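Local coordinates for protein putative efflux transporter (PDB 4L8J) that probably serves as an HlyD-family periplasmic adaptor (membrane-fusion) protein of an efflux pump, at residues A[86-91]-A[106-111]. Residues are numbered along the deposited sequence; the frame is centred on the assembly and turned at random.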
loop_
_atom_site.group_PDB
_atom_site.type_symbol
_atom_site.label_atom_id
_atom_site.label_comp_id
_atom_site.label_asym_id
_atom_site.label_seq_id
_atom_site.Cartn_x
_atom_site.Cartn_y
_atom_site.Cartn_z
ATOM N N ALA A 86 82.308 24.008 -29.360
ATOM C CA ALA A 86 83.220 23.671 -30.454
ATOM C C ALA A 86 84.598 23.266 -29.896
ATOM O O ALA A 86 85.185 22.290 -30.389
ATOM C CB ALA A 86 83.350 24.842 -31.408
ATOM N N GLN A 87 85.092 24.019 -28.863
ATOM C CA GLN A 87 86.381 23.727 -28.255
ATOM C C GLN A 87 86.362 22.345 -27.549
ATOM O O GLN A 87 87.329 21.606 -27.722
ATOM C CB GLN A 87 86.847 24.849 -27.307
ATOM C CG GLN A 87 88.357 24.794 -26.994
ATOM C CD GLN A 87 89.196 24.988 -28.241
ATOM O OE1 GLN A 87 89.181 26.045 -28.856
ATOM N NE2 GLN A 87 89.866 23.942 -28.700
ATOM N N VAL A 88 85.265 21.944 -26.846
ATOM C CA VAL A 88 85.201 20.617 -26.189
ATOM C C VAL A 88 85.157 19.483 -27.213
ATOM O O VAL A 88 85.749 18.436 -26.942
ATOM C CB VAL A 88 84.054 20.433 -25.146
ATOM C CG1 VAL A 88 84.251 19.162 -24.316
ATOM C CG2 VAL A 88 83.998 21.603 -24.208
ATOM N N GLU A 89 84.448 19.662 -28.359
ATOM C CA GLU A 89 84.341 18.614 -29.389
ATOM C C GLU A 89 85.681 18.353 -30.026
ATOM O O GLU A 89 86.041 17.196 -30.236
ATOM C CB GLU A 89 83.282 18.951 -30.458
ATOM C CG GLU A 89 81.872 18.590 -30.015
ATOM C CD GLU A 89 81.672 17.211 -29.405
ATOM O OE1 GLU A 89 81.989 16.202 -30.078
ATOM O OE2 GLU A 89 81.188 17.143 -28.252
ATOM N N ARG A 90 86.450 19.423 -30.235
ATOM C CA ARG A 90 87.816 19.415 -30.732
ATOM C C ARG A 90 88.708 18.661 -29.763
ATOM O O ARG A 90 89.456 17.779 -30.184
ATOM C CB ARG A 90 88.311 20.857 -30.864
ATOM C CG ARG A 90 88.880 21.217 -32.204
ATOM C CD ARG A 90 89.147 22.705 -32.233
ATOM N NE ARG A 90 88.063 23.448 -32.881
ATOM C CZ ARG A 90 87.535 24.579 -32.417
ATOM N NH1 ARG A 90 87.988 25.119 -31.288
ATOM N NH2 ARG A 90 86.558 25.181 -33.081
ATOM N N ASN A 91 88.616 18.998 -28.452
ATOM C CA ASN A 91 89.426 18.367 -27.397
ATOM C C ASN A 91 89.054 16.905 -27.196
ATOM O O ASN A 91 89.937 16.125 -26.846
ATOM C CB ASN A 91 89.371 19.161 -26.088
ATOM C CG ASN A 91 90.086 20.488 -26.250
ATOM O OD1 ASN A 91 90.677 20.745 -27.288
ATOM N ND2 ASN A 91 90.045 21.375 -25.258
ATOM N N GLU A 106 89.812 18.566 -19.319
ATOM C CA GLU A 106 88.954 18.767 -18.144
ATOM C C GLU A 106 88.567 20.225 -17.975
ATOM O O GLU A 106 87.408 20.521 -17.694
ATOM C CB GLU A 106 89.656 18.284 -16.893
ATOM C CG GLU A 106 88.771 18.400 -15.657
ATOM C CD GLU A 106 89.438 17.845 -14.425
ATOM O OE1 GLU A 106 90.651 17.557 -14.511
ATOM O OE2 GLU A 106 88.745 17.640 -13.401
ATOM N N ILE A 107 89.538 21.129 -18.135
ATOM C CA ILE A 107 89.299 22.570 -18.091
ATOM C C ILE A 107 88.249 22.906 -19.151
ATOM O O ILE A 107 87.294 23.613 -18.845
ATOM C CB ILE A 107 90.636 23.362 -18.283
ATOM C CG1 ILE A 107 91.519 23.261 -16.999
ATOM C CG2 ILE A 107 90.384 24.832 -18.657
ATOM C CD1 ILE A 107 93.063 23.650 -17.192
ATOM N N SER A 108 88.390 22.365 -20.379
ATOM C CA SER A 108 87.435 22.667 -21.454
ATOM C C SER A 108 86.044 22.078 -21.151
ATOM O O SER A 108 85.046 22.722 -21.473
ATOM C CB SER A 108 87.976 22.222 -22.815
ATOM O OG SER A 108 87.910 20.824 -23.036
ATOM N N VAL A 109 85.952 20.939 -20.437
ATOM C CA VAL A 109 84.625 20.400 -20.047
ATOM C C VAL A 109 83.963 21.318 -18.987
ATOM O O VAL A 109 82.747 21.569 -19.038
ATOM C CB VAL A 109 84.713 18.942 -19.523
ATOM C CG1 VAL A 109 83.382 18.475 -18.956
ATOM C CG2 VAL A 109 85.185 17.994 -20.627
ATOM N N ALA A 110 84.753 21.749 -17.989
ATOM C CA ALA A 110 84.271 22.627 -16.922
ATOM C C ALA A 110 83.821 23.966 -17.516
ATOM O O ALA A 110 82.741 24.438 -17.180
ATOM C CB ALA A 110 85.367 22.831 -15.876
ATOM N N ASN A 111 84.591 24.519 -18.461
ATOM C CA ASN A 111 84.262 25.765 -19.168
ATOM C C ASN A 111 82.968 25.645 -19.978
ATOM O O ASN A 111 82.185 26.595 -20.046
ATOM C CB ASN A 111 85.403 26.172 -20.097
ATOM C CG ASN A 111 86.604 26.796 -19.414
ATOM O OD1 ASN A 111 86.583 27.115 -18.218
ATOM N ND2 ASN A 111 87.678 27.027 -20.182
#
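The hydroxyl of Ser108 is gripped by two groups: within its own helix OG is hydrogen-bonded to the carbonyl oxygen of Tyr105, and from the facing helix it accepts a hydrogen bond from Asn91, ND2 to OG 3.1 Å. That bond is nearly straight, 160° at the hydrogen, and OG sits close to the plane of the amide, so one N-H of the Asn91 side chain is directed onto the oxygen. A chi1 of 76° tucks OG between the backbone N and the carbonyl carbon of Ser108, where it can reach back to Tyr105 and still meet the amide. Asn91 also touches Tyr105. An alanine in place of Asn91 would probably leave the Ser108 hydroxyl without its donor from the other helix and open a small gap beside Tyr105.

One turn earlier, Val88 presses on the same serine from its backbone side. Its CG2 methyl lies 3.1 Å from Ser108 O, a tight approach, and the CA atoms of Val88 and Ser108 are only 5.6 Å apart. Val88 CG1 meets Val109 CG2 at 4.0 Å, the two valine side chains crossing roughly at right angles, while Val88 also touches Tyr112. The axes of segments 86-91 and 106-111 approach to 9.1 Å, and their N-to-C directions differ by 150°, roughly antiparallel. The pairing joins helices 68-95 and 102-127 near their connecting turn, far out from the beta domains, as expected of the antiparallel alpha-helical hairpin of HlyD-type membrane-fusion proteins.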